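Local coordinates for protein heme oxygenase (mycobilin-producing) (Mycobacterium tuberculosis, PDB 4NL5) that degrades heme oxidatively, opening the porphyrin ring to mycobilin and releasing the iron, and works as a homodimer, at residues A[2-7]-A[92-97]; A[38-43]-A[54-59]. All blocks are in the same frame, centred on the assembly; numbering follows the deposited sequence.

Interaction 1 (A[2-7]-A[92-97]); sequences PVVKIN and FEVVLD. With HEM (protoporphyrin IX containing Fe), chain C; CYN (cyanide ion), chain D.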
# COMPACT_ATOMS: atom_id res chain seq x y z
N PRO A 2 1.59 5.58 12.91
CA PRO A 2 2.45 4.70 12.11
C PRO A 2 2.76 5.29 10.75
O PRO A 2 2.13 6.27 10.32
CB PRO A 2 1.63 3.42 11.98
CG PRO A 2 0.75 3.42 13.16
CD PRO A 2 0.42 4.85 13.44
N VAL A 3 3.75 4.70 10.08
CA VAL A 3 4.15 5.13 8.75
C VAL A 3 4.18 3.93 7.83
O VAL A 3 4.24 2.78 8.28
CB VAL A 3 5.53 5.85 8.76
CG1 VAL A 3 5.45 7.13 9.56
CG2 VAL A 3 6.63 4.94 9.33
N VAL A 4 4.14 4.21 6.53
CA VAL A 4 4.24 3.18 5.51
C VAL A 4 5.37 3.57 4.56
O VAL A 4 5.44 4.70 4.07
CB VAL A 4 2.91 3.01 4.73
CG1 VAL A 4 3.09 2.11 3.53
CG2 VAL A 4 1.84 2.46 5.65
N LYS A 5 6.26 2.61 4.32
CA LYS A 5 7.35 2.81 3.39
C LYS A 5 7.20 1.75 2.34
O LYS A 5 7.32 0.56 2.64
CB LYS A 5 8.71 2.68 4.08
CG LYS A 5 8.84 3.51 5.37
CD LYS A 5 8.95 4.99 5.07
CE LYS A 5 9.21 5.77 6.38
NZ LYS A 5 9.26 7.23 6.16
N ILE A 6 6.92 2.17 1.12
CA ILE A 6 6.74 1.23 0.02
C ILE A 6 7.97 1.24 -0.86
O ILE A 6 8.29 2.27 -1.45
CB ILE A 6 5.53 1.61 -0.85
CG1 ILE A 6 4.25 1.70 -0.00
CG2 ILE A 6 5.35 0.59 -1.98
CD1 ILE A 6 3.01 2.04 -0.82
N ASN A 7 8.64 0.09 -0.98
CA ASN A 7 9.69 -0.04 -1.98
C ASN A 7 9.06 -0.53 -3.26
O ASN A 7 8.55 -1.66 -3.32
CB ASN A 7 10.80 -0.98 -1.51
CG ASN A 7 12.14 -0.66 -2.15
OD1 ASN A 7 12.46 0.51 -2.36
ND2 ASN A 7 12.92 -1.69 -2.44
N PHE A 92 4.99 7.40 3.30
CA PHE A 92 3.67 7.89 3.69
C PHE A 92 3.51 7.93 5.20
O PHE A 92 4.17 7.19 5.92
CB PHE A 92 2.55 7.01 3.12
CG PHE A 92 2.52 6.94 1.63
CD1 PHE A 92 1.72 7.81 0.90
CD2 PHE A 92 3.27 5.98 0.94
CE1 PHE A 92 1.68 7.74 -0.50
CE2 PHE A 92 3.23 5.92 -0.45
CZ PHE A 92 2.43 6.80 -1.16
N GLU A 93 2.60 8.78 5.67
CA GLU A 93 2.09 8.71 7.03
C GLU A 93 0.67 8.15 6.99
O GLU A 93 -0.11 8.48 6.10
CB GLU A 93 2.11 10.09 7.70
CG GLU A 93 3.51 10.52 8.11
CD GLU A 93 3.64 12.01 8.35
OE1 GLU A 93 2.66 12.75 8.14
OE2 GLU A 93 4.74 12.43 8.75
N VAL A 94 0.34 7.28 7.95
CA VAL A 94 -0.99 6.71 8.03
C VAL A 94 -1.96 7.71 8.64
O VAL A 94 -1.83 8.11 9.80
CB VAL A 94 -0.99 5.40 8.86
CG1 VAL A 94 -2.39 4.82 8.97
CG2 VAL A 94 -0.03 4.38 8.23
N VAL A 95 -2.95 8.12 7.85
CA VAL A 95 -3.95 9.06 8.34
C VAL A 95 -5.13 8.33 8.95
O VAL A 95 -5.57 8.66 10.04
CB VAL A 95 -4.46 9.98 7.22
CG1 VAL A 95 -5.56 10.95 7.76
CG2 VAL A 95 -3.31 10.74 6.62
N LEU A 96 -5.65 7.34 8.23
CA LEU A 96 -6.77 6.52 8.66
C LEU A 96 -6.42 5.07 8.49
O LEU A 96 -5.83 4.71 7.49
CB LEU A 96 -8.03 6.81 7.83
CG LEU A 96 -8.66 8.19 7.84
CD1 LEU A 96 -9.83 8.21 6.88
CD2 LEU A 96 -9.12 8.51 9.24
N ASP A 97 -6.85 4.21 9.40
CA ASP A 97 -6.68 2.77 9.22
C ASP A 97 -7.96 2.13 9.71
O ASP A 97 -8.22 2.08 10.90
CB ASP A 97 -5.47 2.23 9.99
CG ASP A 97 -5.10 0.82 9.58
OD1 ASP A 97 -5.92 0.12 8.95
OD2 ASP A 97 -3.97 0.39 9.91
CHA HEM C . 15.44 -5.96 -3.11
CHB HEM C . 15.57 -1.98 -0.35
CHC HEM C . 12.18 -4.02 2.44
CHD HEM C . 13.73 -8.30 0.80
C1A HEM C . 15.69 -4.68 -2.68
C2A HEM C . 16.40 -3.66 -3.43
C3A HEM C . 16.43 -2.56 -2.67
C4A HEM C . 15.77 -2.84 -1.41
CMA HEM C . 17.07 -1.21 -3.08
CAA HEM C . 16.98 -3.81 -4.85
CBA HEM C . 18.46 -4.20 -4.80
CGA HEM C . 18.66 -5.56 -4.16
O1A HEM C . 19.26 -5.63 -3.06
O2A HEM C . 18.22 -6.58 -4.76
C1B HEM C . 14.53 -2.14 0.55
C2B HEM C . 13.82 -1.07 1.25
C3B HEM C . 12.88 -1.65 2.03
C4B HEM C . 12.96 -3.08 1.83
CMB HEM C . 14.17 0.42 1.07
CAB HEM C . 11.81 -1.05 2.98
CBB HEM C . 11.32 0.18 2.86
C1C HEM C . 12.38 -5.37 2.30
C2C HEM C . 11.79 -6.40 3.13
C3C HEM C . 12.22 -7.59 2.66
C4C HEM C . 13.09 -7.33 1.53
CMC HEM C . 10.82 -6.11 4.30
CAC HEM C . 11.93 -9.04 3.12
CBC HEM C . 11.22 -9.37 4.21
C1D HEM C . 14.23 -8.09 -0.45
C2D HEM C . 14.48 -9.12 -1.43
C3D HEM C . 15.00 -8.38 -2.66
C4D HEM C . 15.03 -6.99 -2.29
CMD HEM C . 14.24 -10.64 -1.26
CAD HEM C . 15.44 -8.97 -4.02
CBD HEM C . 16.85 -9.51 -3.88
CGD HEM C . 17.25 -10.24 -5.15
O1D HEM C . 18.28 -10.96 -5.13
O2D HEM C . 16.54 -10.11 -6.18
NA HEM C . 15.31 -4.15 -1.45
NB HEM C . 13.97 -3.34 0.93
NC HEM C . 13.18 -5.97 1.33
ND HEM C . 14.56 -6.86 -1.00
FE HEM C . 14.27 -5.09 -0.06
C CYN D . 12.32 -4.99 -0.79
N CYN D . 12.10 -4.26 -1.64
O HOH W 1 -0.34 7.75 11.98
O HOH W 2 6.82 8.29 6.19
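V4 and F92 are joined by two backbone hydrogen bonds, V4 N to F92 O and the shorter F92 N to V4 O at 2.8 Å, and V94 N adds a third to P2 O. Between them V3 and E93 form a non-hydrogen-bonded pair. The pairing is antiparallel, but the two short segments are strongly twisted against each other, their directions 136° apart. Water also bridges the strands: one molecule lies between K5 NZ and F92 O, another donates to V94 O and, weakly, to P2 O.

The apolar contacts lie on the face of V4 and F92. The branched V4 and V94 suit an extended backbone, and their CG2 methyls meet at 3.7 Å. Farther along, I6 CD1 reaches F92 CE2 at 3.9 Å, meeting the ring obliquely. These are strands of the dimeric alpha+beta barrel of the antibiotic biosynthesis monooxygenases, and 92-97 carries the sheet into the second subunit. F52 of the second subunit meets the F92 ring, and R43 of that subunit forms a salt bridge with E93.

The face opposite V4 carries K5 and N7, both of the heme pocket. K5 turns its amine to E91 and D60 in salt bridges, and only its aliphatic CB touches vinyl carbon CBB. N7, its CG anti to the backbone N (chi1 -153°), extends ND2 over the porphyrin, where it donates to the cyanide nitrogen at 2.8 Å, a nearly straight bond of 171°.

Interaction 2 (A[38-43]-A[54-59]); sequences GFQLLR and VTHWES. With HEM (protoporphyrin IX containing Fe), chain C.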
# COMPACT_ATOMS: atom_id res chain seq x y z
N GLY A 38 5.20 -5.16 10.04
CA GLY A 38 4.90 -6.16 9.04
C GLY A 38 4.97 -5.63 7.62
O GLY A 38 5.15 -4.44 7.39
N PHE A 39 4.85 -6.53 6.66
CA PHE A 39 4.91 -6.12 5.27
C PHE A 39 4.09 -7.04 4.38
O PHE A 39 3.77 -8.16 4.75
CB PHE A 39 6.36 -6.06 4.78
CG PHE A 39 6.90 -7.38 4.24
CD1 PHE A 39 7.00 -7.60 2.88
CD2 PHE A 39 7.36 -8.36 5.11
CE1 PHE A 39 7.51 -8.79 2.39
CE2 PHE A 39 7.87 -9.55 4.63
CZ PHE A 39 7.95 -9.77 3.27
N GLN A 40 3.74 -6.50 3.23
CA GLN A 40 3.11 -7.29 2.17
C GLN A 40 3.92 -7.11 0.92
O GLN A 40 4.43 -6.02 0.64
CB GLN A 40 1.66 -6.85 1.92
CG GLN A 40 0.73 -7.02 3.12
CD GLN A 40 0.88 -5.90 4.13
OE1 GLN A 40 1.01 -4.73 3.77
NE2 GLN A 40 0.85 -6.26 5.41
N LEU A 41 4.04 -8.20 0.16
CA LEU A 41 4.58 -8.15 -1.18
C LEU A 41 3.42 -8.16 -2.17
O LEU A 41 2.66 -9.12 -2.21
CB LEU A 41 5.52 -9.33 -1.44
CG LEU A 41 6.05 -9.38 -2.88
CD1 LEU A 41 6.93 -8.17 -3.17
CD2 LEU A 41 6.81 -10.67 -3.14
N LEU A 42 3.31 -7.10 -2.96
CA LEU A 42 2.18 -6.95 -3.88
C LEU A 42 2.61 -7.12 -5.33
O LEU A 42 3.43 -6.36 -5.83
CB LEU A 42 1.55 -5.57 -3.72
CG LEU A 42 1.04 -5.24 -2.32
CD1 LEU A 42 0.23 -3.92 -2.30
CD2 LEU A 42 0.22 -6.41 -1.78
N ARG A 43 2.00 -8.10 -6.00
CA ARG A 43 2.22 -8.36 -7.42
C ARG A 43 1.31 -7.48 -8.27
O ARG A 43 0.09 -7.52 -8.11
CB ARG A 43 1.93 -9.82 -7.76
CG ARG A 43 2.05 -10.15 -9.24
CD ARG A 43 1.38 -11.48 -9.53
NE ARG A 43 1.97 -12.59 -8.79
CZ ARG A 43 1.28 -13.41 -8.01
NH1 ARG A 43 -0.03 -13.22 -7.85
NH2 ARG A 43 1.88 -14.39 -7.36
N VAL A 54 5.16 -3.30 0.65
CA VAL A 54 4.50 -2.36 1.55
C VAL A 54 4.89 -2.65 2.98
O VAL A 54 4.44 -3.63 3.55
CB VAL A 54 2.95 -2.42 1.43
CG1 VAL A 54 2.29 -1.34 2.31
CG2 VAL A 54 2.51 -2.25 -0.02
N THR A 55 5.74 -1.81 3.57
CA THR A 55 6.23 -2.08 4.92
C THR A 55 5.65 -1.08 5.90
O THR A 55 5.45 0.10 5.58
CB THR A 55 7.78 -2.05 4.99
OG1 THR A 55 8.24 -0.71 4.88
CG2 THR A 55 8.39 -2.87 3.85
N HIS A 56 5.36 -1.57 7.10
CA HIS A 56 4.65 -0.80 8.12
C HIS A 56 5.54 -0.64 9.33
O HIS A 56 6.15 -1.61 9.78
CB HIS A 56 3.36 -1.51 8.51
CG HIS A 56 2.50 -1.87 7.34
ND1 HIS A 56 1.42 -1.11 6.94
CD2 HIS A 56 2.58 -2.91 6.47
CE1 HIS A 56 0.86 -1.67 5.88
NE2 HIS A 56 1.54 -2.76 5.57
N TRP A 57 5.61 0.58 9.87
CA TRP A 57 6.49 0.89 10.99
C TRP A 57 5.79 1.78 12.00
O TRP A 57 4.96 2.60 11.61
CB TRP A 57 7.77 1.58 10.51
CG TRP A 57 8.51 0.77 9.48
CD1 TRP A 57 8.26 0.72 8.14
CD2 TRP A 57 9.61 -0.11 9.72
NE1 TRP A 57 9.14 -0.14 7.52
CE2 TRP A 57 9.98 -0.66 8.47
CE3 TRP A 57 10.32 -0.49 10.86
CZ2 TRP A 57 11.02 -1.57 8.33
CZ3 TRP A 57 11.36 -1.40 10.72
CH2 TRP A 57 11.70 -1.92 9.47
N GLU A 58 6.13 1.63 13.28
CA GLU A 58 5.54 2.47 14.33
C GLU A 58 5.91 3.94 14.16
O GLU A 58 5.16 4.82 14.59
CB GLU A 58 6.00 2.01 15.72
CG GLU A 58 5.31 0.76 16.22
CD GLU A 58 6.08 0.08 17.33
OE1 GLU A 58 6.67 0.78 18.18
OE2 GLU A 58 6.11 -1.17 17.34
N SER A 59 7.05 4.20 13.54
CA SER A 59 7.53 5.56 13.40
C SER A 59 8.53 5.66 12.28
O SER A 59 9.12 4.65 11.87
CB SER A 59 8.19 6.04 14.70
OG SER A 59 9.42 5.37 14.89
CHA HEM C . 15.44 -5.96 -3.11
CHB HEM C . 15.57 -1.98 -0.35
CHC HEM C . 12.18 -4.02 2.44
CHD HEM C . 13.73 -8.30 0.80
C1A HEM C . 15.69 -4.68 -2.68
C2A HEM C . 16.40 -3.66 -3.43
C3A HEM C . 16.43 -2.56 -2.67
C4A HEM C . 15.77 -2.84 -1.41
CMA HEM C . 17.07 -1.21 -3.08
CAA HEM C . 16.98 -3.81 -4.85
CBA HEM C . 18.46 -4.20 -4.80
CGA HEM C . 18.66 -5.56 -4.16
O1A HEM C . 19.26 -5.63 -3.06
O2A HEM C . 18.22 -6.58 -4.76
C1B HEM C . 14.53 -2.14 0.55
C2B HEM C . 13.82 -1.07 1.25
C3B HEM C . 12.88 -1.65 2.03
C4B HEM C . 12.96 -3.08 1.83
CMB HEM C . 14.17 0.42 1.07
CAB HEM C . 11.81 -1.05 2.98
CBB HEM C . 11.32 0.18 2.86
C1C HEM C . 12.38 -5.37 2.30
C2C HEM C . 11.79 -6.40 3.13
C3C HEM C . 12.22 -7.59 2.66
C4C HEM C . 13.09 -7.33 1.53
CMC HEM C . 10.82 -6.11 4.30
CAC HEM C . 11.93 -9.04 3.12
CBC HEM C . 11.22 -9.37 4.21
C1D HEM C . 14.23 -8.09 -0.45
C2D HEM C . 14.48 -9.12 -1.43
C3D HEM C . 15.00 -8.38 -2.66
C4D HEM C . 15.03 -6.99 -2.29
CMD HEM C . 14.24 -10.64 -1.26
CAD HEM C . 15.44 -8.97 -4.02
CBD HEM C . 16.85 -9.51 -3.88
CGD HEM C . 17.25 -10.24 -5.15
O1D HEM C . 18.28 -10.96 -5.13
O2D HEM C . 16.54 -10.11 -6.18
NA HEM C . 15.31 -4.15 -1.45
NB HEM C . 13.97 -3.34 0.93
NC HEM C . 13.18 -5.97 1.33
ND HEM C . 14.56 -6.86 -1.00
FE HEM C . 14.27 -5.09 -0.06
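Strands 38-43 and 54-57 run almost exactly antiparallel, at 169°, with axes 4.7 Å apart; Q40 and V54 exchange two backbone hydrogen bonds, H56 N donates to G38 O, and F39 faces T55 in a non-hydrogen-bonded pair. They are the arms of a beta hairpin in the dimeric alpha+beta barrel. G38 suits its place because its backbone angles would press a CB against the preceding carbonyl oxygen.

On one face Q40, L42, V54 and H56 come together. Q40 bends at chi2, which turns its amide toward the neighbouring strand, to H56. Amide and imidazole planes stand 58° apart, yet OE1 lies close to the ring plane and receives the NE2 proton on a lone pair, 2.7 Å from H56 NE2. The other end of the amide, NE2, donates to D97 of the second subunit, so the two bonds together fix which way round it sits. Beyond them L42 CD1 packs on V54 CG2 at 3.6 Å, a fit between branched apolar side chains that continues to F92 of the second subunit.

The other face is turned to the heme. F39 holds CG between its backbone N and carbonyl carbon (chi1 87°), placing a broad apolar ring against the porphyrin rim: methyl CMC lies over one face, and F39 CE2 comes within 3.4 Å of vinyl carbon CBC. Beside it, T55 CG2 touches F39 CB at 3.9 Å. The T55 hydroxyl ties two neighbours together, bonding to K5 O and accepting from the indole of W57, whose NE1 lies 2.8 Å from T55 OG1.

In the fold
Both contacts belong to one four-stranded antiparallel sheet, ordered 36-46, 51-57, 3-10, 86-98, and their centres lie 9 Å apart. Interaction 1 joins the first and last strands of the chain, through segments whose nearest ends are 85 residues apart; interaction 2 is the local hairpin that falls between them in sequence. Strands 3-10 and 51-57 are neighbours, so the contacts meet directly: V3 N lies 2.9 Å from W57 O, a probable hydrogen bond. The outer strands of both contacts pair with strands of the second subunit, making the sheet continuous through the dimer. Both contacts also reach the heme, so the same sheet supplies pocket residues and the subunit interface.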